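Local coordinates for protein aerobactin synthase IucC (PDB 6CN7) that probably catalyses the ATP-dependent attachment of a second N-acetyl-N-hydroxylysine to N-citryl-N-acetyl-N-hydroxylysine, completing the siderophore aerobactin, at residues V452-E458 and R529-F533; L491-S495 and F508-L512; R203-W208 and L247-G251. The protein carries 5 engineered substitutions. The contacts are given in a common frame with arbitrary orientation. Residues are numbered along the deposited sequence.

Interaction 1: V452-E458 and R529-F533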
loop_
_atom_site.group_PDB
_atom_site.type_symbol
_atom_site.label_atom_id
_atom_site.label_comp_id
_atom_site.label_asym_id
_atom_site.label_seq_id
_atom_site.Cartn_x
_atom_site.Cartn_y
_atom_site.Cartn_z
ATOM N N VAL A 452 16.380 8.302 -37.395
ATOM C CA VAL A 452 16.972 9.520 -37.935
ATOM C C VAL A 452 15.950 10.216 -38.822
ATOM O O VAL A 452 15.208 9.568 -39.570
ATOM C CB VAL A 452 18.266 9.204 -38.712
ATOM C CG1 VAL A 452 17.965 8.415 -39.987
ATOM C CG2 VAL A 452 19.028 10.483 -39.033
ATOM N N LYS A 453 15.913 11.548 -38.742
ATOM C CA LYS A 453 14.986 12.312 -39.570
ATOM C C LYS A 453 15.268 12.113 -41.053
ATOM O O LYS A 453 14.335 12.094 -41.864
ATOM C CB LYS A 453 15.059 13.797 -39.210
ATOM N N ASP A 454 16.537 11.963 -41.424
ATOM C CA ASP A 454 16.884 11.721 -42.817
ATOM C C ASP A 454 16.211 10.448 -43.317
ATOM O O ASP A 454 15.951 9.515 -42.553
ATOM C CB ASP A 454 18.402 11.609 -42.974
ATOM C CG ASP A 454 19.130 12.854 -42.514
ATOM O OD1 ASP A 454 18.458 13.797 -42.048
ATOM O OD2 ASP A 454 20.373 12.890 -42.619
ATOM N N ALA A 455 15.930 10.415 -44.615
ATOM C CA ALA A 455 15.269 9.274 -45.245
ATOM C C ALA A 455 16.342 8.365 -45.832
ATOM O O ALA A 455 16.869 8.625 -46.918
ATOM C CB ALA A 455 14.285 9.738 -46.311
ATOM N N PHE A 456 16.667 7.295 -45.106
ATOM C CA PHE A 456 17.617 6.301 -45.588
ATOM C C PHE A 456 16.881 5.237 -46.394
ATOM O O PHE A 456 15.836 4.749 -45.947
ATOM C CB PHE A 456 18.350 5.635 -44.429
ATOM C CG PHE A 456 19.304 6.544 -43.693
ATOM C CD1 PHE A 456 19.552 7.836 -44.131
ATOM C CD2 PHE A 456 19.963 6.091 -42.559
ATOM C CE1 PHE A 456 20.433 8.658 -43.451
ATOM C CE2 PHE A 456 20.845 6.908 -41.876
ATOM C CZ PHE A 456 21.080 8.193 -42.323
ATOM N N PRO A 457 17.375 4.850 -47.575
ATOM C CA PRO A 457 16.734 3.735 -48.289
ATOM C C PRO A 457 16.634 2.478 -47.445
ATOM O O PRO A 457 15.631 1.756 -47.519
ATOM C CB PRO A 457 17.645 3.527 -49.507
ATOM C CG PRO A 457 18.344 4.824 -49.695
ATOM C CD PRO A 457 18.514 5.406 -48.327
ATOM N N GLU A 458 17.653 2.206 -46.627
ATOM C CA GLU A 458 17.661 1.018 -45.786
ATOM C C GLU A 458 16.546 1.027 -44.749
ATOM O O GLU A 458 16.342 0.010 -44.078
ATOM C CB GLU A 458 19.017 0.883 -45.087
ATOM C CG GLU A 458 20.211 0.817 -46.032
ATOM C CD GLU A 458 20.757 2.188 -46.398
ATOM O OE1 GLU A 458 20.068 3.194 -46.133
ATOM O OE2 GLU A 458 21.879 2.259 -46.949
ATOM N N ARG A 529 27.854 8.520 -44.443
ATOM C CA ARG A 529 27.114 8.182 -43.231
ATOM C C ARG A 529 27.970 8.385 -41.988
ATOM O O ARG A 529 27.471 8.832 -40.948
ATOM C CB ARG A 529 26.616 6.736 -43.302
ATOM C CG ARG A 529 25.602 6.470 -44.405
ATOM C CD ARG A 529 24.254 7.104 -44.094
ATOM N NE ARG A 529 23.286 6.888 -45.168
ATOM C CZ ARG A 529 22.515 5.811 -45.282
ATOM N NH1 ARG A 529 22.589 4.831 -44.390
ATOM N NH2 ARG A 529 21.665 5.713 -46.295
ATOM N N PHE A 530 29.263 8.065 -42.074
ATOM C CA PHE A 530 30.135 8.205 -40.912
ATOM C C PHE A 530 30.391 9.672 -40.587
ATOM O O PHE A 530 30.474 10.047 -39.412
ATOM C CB PHE A 530 31.450 7.463 -41.155
ATOM C CG PHE A 530 31.292 5.973 -41.288
ATOM C CD1 PHE A 530 30.362 5.289 -40.524
ATOM C CD2 PHE A 530 32.071 5.256 -42.180
ATOM C CE1 PHE A 530 30.211 3.922 -40.642
ATOM C CE2 PHE A 530 31.924 3.884 -42.304
ATOM C CZ PHE A 530 30.992 3.218 -41.533
ATOM N N ALA A 531 30.519 10.518 -41.612
ATOM C CA ALA A 531 30.603 11.954 -41.366
ATOM C C ALA A 531 29.334 12.460 -40.693
ATOM O O ALA A 531 29.382 13.358 -39.844
ATOM C CB ALA A 531 30.850 12.701 -42.676
ATOM N N LEU A 532 28.187 11.888 -41.059
ATOM C CA LEU A 532 26.919 12.301 -40.471
ATOM C C LEU A 532 26.796 11.849 -39.022
ATOM O O LEU A 532 26.117 12.509 -38.227
ATOM C CB LEU A 532 25.765 11.746 -41.307
ATOM C CG LEU A 532 24.348 12.173 -40.925
ATOM C CD1 LEU A 532 24.150 13.664 -41.139
ATOM C CD2 LEU A 532 23.336 11.375 -41.729
ATOM N N PHE A 533 27.437 10.736 -38.662
ATOM C CA PHE A 533 27.411 10.239 -37.290
ATOM C C PHE A 533 28.823 10.111 -36.731
ATOM O O PHE A 533 29.242 9.012 -36.351
ATOM C CB PHE A 533 26.719 8.873 -37.219
ATOM C CG PHE A 533 25.277 8.891 -37.630
ATOM C CD1 PHE A 533 24.326 9.527 -36.850
ATOM C CD2 PHE A 533 24.868 8.244 -38.783
ATOM C CE1 PHE A 533 22.994 9.535 -37.224
ATOM C CE2 PHE A 533 23.540 8.245 -39.163
ATOM C CZ PHE A 533 22.601 8.891 -38.384
#

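Interaction 2: L491-S495 and F508-L512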
loop_
_atom_site.group_PDB
_atom_site.type_symbol
_atom_site.label_atom_id
_atom_site.label_comp_id
_atom_site.label_asym_id
_atom_site.label_seq_id
_atom_site.Cartn_x
_atom_site.Cartn_y
_atom_site.Cartn_z
ATOM N N LEU A 491 31.198 3.135 -20.368
ATOM C CA LEU A 491 32.652 3.075 -20.480
ATOM C C LEU A 491 33.336 4.004 -19.486
ATOM O O LEU A 491 34.428 3.689 -18.998
ATOM C CB LEU A 491 33.079 3.415 -21.906
ATOM C CG LEU A 491 33.114 2.241 -22.889
ATOM C CD1 LEU A 491 31.839 1.410 -22.829
ATOM C CD2 LEU A 491 33.344 2.758 -24.297
ATOM N N ARG A 492 32.719 5.147 -19.175
ATOM C CA ARG A 492 33.291 6.050 -18.182
ATOM C C ARG A 492 33.562 5.331 -16.868
ATOM O O ARG A 492 34.522 5.665 -16.163
ATOM C CB ARG A 492 32.351 7.237 -17.951
ATOM C CG ARG A 492 32.737 8.135 -16.777
ATOM C CD ARG A 492 32.097 9.518 -16.884
ATOM N NE ARG A 492 30.634 9.490 -16.783
ATOM C CZ ARG A 492 29.939 9.773 -15.684
ATOM N NH1 ARG A 492 30.555 10.113 -14.560
ATOM N NH2 ARG A 492 28.614 9.723 -15.706
ATOM N N PHE A 493 32.740 4.339 -16.529
ATOM C CA PHE A 493 32.870 3.615 -15.272
ATOM C C PHE A 493 33.692 2.338 -15.388
ATOM O O PHE A 493 33.981 1.716 -14.361
ATOM C CB PHE A 493 31.482 3.275 -14.725
ATOM C CG PHE A 493 30.643 4.481 -14.425
ATOM C CD1 PHE A 493 30.806 5.174 -13.237
ATOM C CD2 PHE A 493 29.696 4.927 -15.330
ATOM C CE1 PHE A 493 30.038 6.287 -12.955
ATOM C CE2 PHE A 493 28.924 6.042 -15.055
ATOM C CZ PHE A 493 29.096 6.722 -13.867
ATOM N N VAL A 494 34.075 1.931 -16.594
ATOM C CA VAL A 494 34.904 0.748 -16.786
ATOM C C VAL A 494 36.374 1.111 -16.938
ATOM O O VAL A 494 37.240 0.441 -16.377
ATOM C CB VAL A 494 34.409 -0.062 -18.003
ATOM C CG1 VAL A 494 35.263 -1.312 -18.199
ATOM C CG2 VAL A 494 32.948 -0.442 -17.831
ATOM N N SER A 495 36.671 2.168 -17.693
ATOM C CA SER A 495 38.063 2.500 -17.967
ATOM C C SER A 495 38.876 2.804 -16.710
ATOM O O SER A 495 40.079 2.495 -16.711
ATOM C CB SER A 495 38.127 3.678 -18.954
ATOM O OG SER A 495 37.585 4.863 -18.401
ATOM N N PHE A 508 42.975 2.654 -23.283
ATOM C CA PHE A 508 41.627 2.098 -23.354
ATOM C C PHE A 508 40.869 2.639 -24.562
ATOM O O PHE A 508 40.311 1.874 -25.357
ATOM C CB PHE A 508 40.886 2.422 -22.052
ATOM C CG PHE A 508 39.491 1.854 -21.969
ATOM C CD1 PHE A 508 38.425 2.499 -22.577
ATOM C CD2 PHE A 508 39.244 0.693 -21.255
ATOM C CE1 PHE A 508 37.143 1.986 -22.489
ATOM C CE2 PHE A 508 37.963 0.178 -21.161
ATOM C CZ PHE A 508 36.912 0.825 -21.777
ATOM N N TYR A 509 40.845 3.963 -24.720
ATOM C CA TYR A 509 40.067 4.570 -25.788
ATOM C C TYR A 509 40.822 4.621 -27.112
ATOM O O TYR A 509 40.198 4.849 -28.154
ATOM C CB TYR A 509 39.618 5.962 -25.348
ATOM C CG TYR A 509 38.676 5.891 -24.167
ATOM C CD1 TYR A 509 37.322 5.656 -24.351
ATOM C CD2 TYR A 509 39.147 6.024 -22.868
ATOM C CE1 TYR A 509 36.459 5.572 -23.273
ATOM C CE2 TYR A 509 38.293 5.940 -21.786
ATOM C CZ TYR A 509 36.952 5.714 -21.995
ATOM O OH TYR A 509 36.098 5.631 -20.919
ATOM N N GLN A 510 42.140 4.403 -27.099
ATOM C CA GLN A 510 42.853 4.123 -28.342
ATOM C C GLN A 510 42.354 2.828 -28.968
ATOM O O GLN A 510 42.147 2.754 -30.185
ATOM C CB GLN A 510 44.358 4.033 -28.087
ATOM C CG GLN A 510 45.076 5.367 -27.991
ATOM C CD GLN A 510 46.539 5.204 -27.624
ATOM O OE1 GLN A 510 46.975 4.124 -27.226
ATOM N NE2 GLN A 510 47.307 6.280 -27.755
ATOM N N LEU A 511 42.156 1.792 -28.147
ATOM C CA LEU A 511 41.674 0.513 -28.656
ATOM C C LEU A 511 40.260 0.636 -29.211
ATOM O O LEU A 511 39.938 0.030 -30.239
ATOM C CB LEU A 511 41.721 -0.541 -27.549
ATOM C CG LEU A 511 43.061 -1.246 -27.316
ATOM C CD1 LEU A 511 44.132 -0.278 -26.869
ATOM C CD2 LEU A 511 42.890 -2.346 -26.284
ATOM N N LEU A 512 39.402 1.410 -28.544
ATOM C CA LEU A 512 38.044 1.605 -29.041
ATOM C C LEU A 512 38.055 2.325 -30.383
ATOM O O LEU A 512 37.344 1.938 -31.316
ATOM C CB LEU A 512 37.218 2.385 -28.016
ATOM C CG LEU A 512 35.782 2.727 -28.427
ATOM C CD1 LEU A 512 34.991 1.469 -28.752
ATOM C CD2 LEU A 512 35.091 3.529 -27.331
#

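Interaction 3: R203-W208 and L247-G251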
loop_
_atom_site.group_PDB
_atom_site.type_symbol
_atom_site.label_atom_id
_atom_site.label_comp_id
_atom_site.label_asym_id
_atom_site.label_seq_id
_atom_site.Cartn_x
_atom_site.Cartn_y
_atom_site.Cartn_z
ATOM N N ARG A 203 -5.089 -26.534 -9.902
ATOM C CA ARG A 203 -5.672 -25.681 -8.874
ATOM C C ARG A 203 -6.219 -24.398 -9.485
ATOM O O ARG A 203 -7.300 -23.930 -9.105
ATOM C CB ARG A 203 -4.624 -25.372 -7.804
ATOM C CG ARG A 203 -5.161 -24.641 -6.582
ATOM C CD ARG A 203 -4.155 -24.671 -5.438
ATOM N NE ARG A 203 -2.958 -23.883 -5.724
ATOM C CZ ARG A 203 -2.806 -22.602 -5.403
ATOM N NH1 ARG A 203 -3.774 -21.942 -4.780
ATOM N NH2 ARG A 203 -1.676 -21.973 -5.704
ATOM N N PHE A 204 -5.489 -23.822 -10.442
ATOM C CA PHE A 204 -5.957 -22.616 -11.117
ATOM C C PHE A 204 -7.253 -22.876 -11.876
ATOM O O PHE A 204 -8.181 -22.058 -11.837
ATOM C CB PHE A 204 -4.869 -22.102 -12.061
ATOM C CG PHE A 204 -5.278 -20.911 -12.877
ATOM C CD1 PHE A 204 -5.267 -19.640 -12.328
ATOM C CD2 PHE A 204 -5.657 -21.060 -14.201
ATOM C CE1 PHE A 204 -5.635 -18.541 -13.082
ATOM C CE2 PHE A 204 -6.026 -19.964 -14.960
ATOM C CZ PHE A 204 -6.014 -18.705 -14.398
ATOM N N ASN A 205 -7.346 -24.023 -12.522
ATOM C CA ASN A 205 -8.540 -24.352 -13.263
ATOM C C ASN A 205 -9.709 -24.617 -12.361
ATOM O O ASN A 205 -10.808 -24.234 -12.631
ATOM C CB ASN A 205 -8.275 -25.485 -14.210
ATOM C CG ASN A 205 -8.555 -25.103 -15.647
ATOM O OD1 ASN A 205 -7.690 -24.623 -16.360
ATOM N ND2 ASN A 205 -9.794 -25.295 -16.066
ATOM N N GLN A 206 -9.456 -25.211 -11.242
ATOM C CA GLN A 206 -10.532 -25.460 -10.288
ATOM C C GLN A 206 -11.174 -24.152 -9.841
ATOM O O GLN A 206 -12.401 -24.003 -9.876
ATOM C CB GLN A 206 -9.996 -26.240 -9.085
ATOM C CG GLN A 206 -11.053 -26.594 -8.046
ATOM C CD GLN A 206 -12.079 -27.584 -8.567
ATOM O OE1 GLN A 206 -11.728 -28.635 -9.103
ATOM N NE2 GLN A 206 -13.355 -27.250 -8.414
ATOM N N VAL A 207 -10.354 -23.188 -9.416
ATOM C CA VAL A 207 -10.877 -21.873 -9.057
ATOM C C VAL A 207 -11.526 -21.218 -10.268
ATOM O O VAL A 207 -12.547 -20.528 -10.152
ATOM C CB VAL A 207 -9.756 -20.994 -8.472
ATOM C CG1 VAL A 207 -10.290 -19.614 -8.095
ATOM C CG2 VAL A 207 -9.120 -21.669 -7.264
ATOM N N TRP A 208 -10.941 -21.422 -11.451
ATOM C CA TRP A 208 -11.506 -20.864 -12.674
ATOM C C TRP A 208 -12.950 -21.307 -12.867
ATOM O O TRP A 208 -13.817 -20.497 -13.217
ATOM C CB TRP A 208 -10.644 -21.278 -13.869
ATOM C CG TRP A 208 -11.095 -20.739 -15.191
ATOM C CD1 TRP A 208 -11.962 -21.328 -16.062
ATOM C CD2 TRP A 208 -10.684 -19.509 -15.803
ATOM N NE1 TRP A 208 -12.123 -20.540 -17.177
ATOM C CE2 TRP A 208 -11.349 -19.418 -17.042
ATOM C CE3 TRP A 208 -9.822 -18.476 -15.422
ATOM C CZ2 TRP A 208 -11.181 -18.333 -17.902
ATOM C CZ3 TRP A 208 -9.657 -17.399 -16.278
ATOM C CH2 TRP A 208 -10.332 -17.337 -17.502
ATOM N N LEU A 247 -8.573 -14.047 -8.919
ATOM C CA LEU A 247 -8.450 -15.479 -8.679
ATOM C C LEU A 247 -7.483 -15.806 -7.553
ATOM O O LEU A 247 -7.659 -16.823 -6.872
ATOM C CB LEU A 247 -7.995 -16.192 -9.956
ATOM C CG LEU A 247 -9.087 -16.491 -10.986
ATOM C CD1 LEU A 247 -9.781 -15.221 -11.442
ATOM C CD2 LEU A 247 -8.501 -17.231 -12.175
ATOM N N GLY A 248 -6.474 -14.977 -7.343
ATOM C CA GLY A 248 -5.478 -15.204 -6.319
ATOM C C GLY A 248 -4.111 -15.456 -6.927
ATOM O O GLY A 248 -3.878 -15.272 -8.125
ATOM N N GLU A 249 -3.194 -15.891 -6.068
ATOM C CA GLU A 249 -1.823 -16.159 -6.475
ATOM C C GLU A 249 -1.672 -17.627 -6.847
ATOM O O GLU A 249 -2.161 -18.510 -6.134
ATOM C CB GLU A 249 -0.852 -15.788 -5.354
ATOM C CG GLU A 249 -0.860 -14.310 -5.003
ATOM C CD GLU A 249 0.153 -13.959 -3.934
ATOM O OE1 GLU A 249 0.718 -14.891 -3.320
ATOM O OE2 GLU A 249 0.391 -12.751 -3.711
ATOM N N PHE A 250 -1.000 -17.882 -7.968
ATOM C CA PHE A 250 -0.774 -19.238 -8.444
ATOM C C PHE A 250 0.582 -19.312 -9.127
ATOM O O PHE A 250 1.109 -18.310 -9.617
ATOM C CB PHE A 250 -1.846 -19.695 -9.444
ATOM C CG PHE A 250 -3.240 -19.716 -8.892
ATOM C CD1 PHE A 250 -3.695 -20.799 -8.158
ATOM C CD2 PHE A 250 -4.108 -18.666 -9.133
ATOM C CE1 PHE A 250 -4.985 -20.824 -7.661
ATOM C CE2 PHE A 250 -5.397 -18.685 -8.640
ATOM C CZ PHE A 250 -5.836 -19.766 -7.903
ATOM N N GLY A 251 1.136 -20.516 -9.159
ATOM C CA GLY A 251 2.207 -20.839 -10.074
ATOM C C GLY A 251 3.593 -20.708 -9.478
ATOM O O GLY A 251 3.809 -20.769 -8.264
#

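Interaction 1: V452-E458 and R529-F533
A cation-pi stack combined with a salt bridge joins the loop that leaves strand 449-452 to the C-terminal end of the short helix 527-532, in the C-terminal part of this IucA/IucC-family synthetase. Val452 closes the strand; its buried, branched side chain places CG2 4.0 Å from Phe533 CZ, at the edge of that ring. Phe533 itself is the first residue past the helix to leave helical angles, and its ring is also packed against Ala475 and Ile479 of helix 475-499. Two residues on, Asp454 lies at the more open side of the contact: its OD2 is 3.4 Å from Leu532 CD2, a plain van der Waals approach, as leucine offers no polar partner. Phe456 is the centrepiece. Around the ring edge, Phe456 CZ reaches Leu532 CD2 at 3.9 Å and Phe533 CE2 at 4.0 Å, while the guanidinium of Arg529 lies over one face, the planes only 7° apart. Arginine suits this place because its long aliphatic stem can cross the gap and its flat, delocalised cation can lie on the aromatic electrons and still donate hydrogen bonds in its own plane. NH1 uses that freedom to reach the carbonyl oxygens of Cys415 and Arg416 at the end of helix 395-417. After Pro457, which begins a 3-10 turn and puts CD 3.8 Å from Arg529 NH2, Glu458 supplies the opposite charge at the guanidinium edge: Arg529 NH2 donates to Glu458 OE1 at 3.0 Å, nearly straight at 167°, with a weak second bond from Arg529 NH1 to the same Glu458 OE1 at 3.5 Å.

Interaction 2: L491-S495 and F508-L512
Phe508 lays one face of its ring over Ser495, whose CB stands 3.7 Å from the ring centroid and almost on its normal, a CH-pi contact. A small serine suits this point, where the two backbones come nearest, with Ser495 CA and Phe508 CA 6.5 Å apart. Leu491, one helical turn before Ser495, sets CG 4.1 Å from Phe508 CE1 at the ring edge and CD2 3.6 Å from Leu512 CD2, so that flexible aliphatic groups fill the space where the helices diverge. Tyr509 adds the polar element: its OH donates to Ser495 OG at 3.0 Å. Both hydroxyls have further partners, Trp57 for Tyr509 and Glu505 for Ser495, so neither polar group is buried without a partner. The consecutive helices 475-499 and 505-521 cross obliquely, their local axes 11.9 Å apart at closest and their directions 128° apart. Helix 395-417 packs against Phe508 and Leu512 through Phe403, while the loop carrying Ile56 and Trp57, between strands 46-54 and 60-62, closes over Tyr509.

Interaction 3: R203-W208 and L247-G251
Helix 198-210 packs on strand 244-250 through a T-shaped aromatic pair and a set of apolar contacts, the short segments running antiparallel with axes 9.3 Å apart. The edge of Phe204 points at the face of Phe250, centroids 5.4 Å apart and planes at 84°; the Phe204 CA lies over that same ring, 4.2 Å from its centroid. Aliphatic-to-aromatic contacts follow: Leu247 CD2 fits against Phe204 CE1 at 3.3 Å and Trp208 CE3 at 3.7 Å, while Val207 CG2 meets Phe250 CZ at 3.8 Å. Leu247 and Gly248 face Trp170 of strand 165-174 as a classic beta bulge, and glycine suits the positive phi there, since a CB would strike the preceding carbonyl oxygen. One face of the Arg203 guanidinium lies against Phe250, NH1 3.3 Å from Phe250 CE1. Among polar links, Arg203 NH2 forms a salt bridge with Glu200, which also accepts a bond from Gly251 N. The segments thus meet mainly through apolar surfaces, consistent with the hydrophobic effect holding them, while Glu200 adds a polar tie at one end.

Overall arrangement
Interaction 2 is fully buried, whereas interactions 1 and 3 are partly buried and lie farther from the centre of the chain. Interactions 1 and 2 belong to the same C-terminal region: interaction 2 is nested in the loop closed by interaction 1, helices 395-417 and 475-499 serve both, and their nearest atoms are about 12 Å apart. Interaction 3 lies in the IucA/IucC-family part of the chain, about 36 Å from interaction 2 and 41 Å from interaction 1 by nearest atoms. Chemistry varies accordingly: interaction 1 pairs opposite charges across its segments, interaction 2 embeds a hydroxyl pair among apolar groups, and interaction 3 joins helix to sheet mainly through aromatic and aliphatic surfaces.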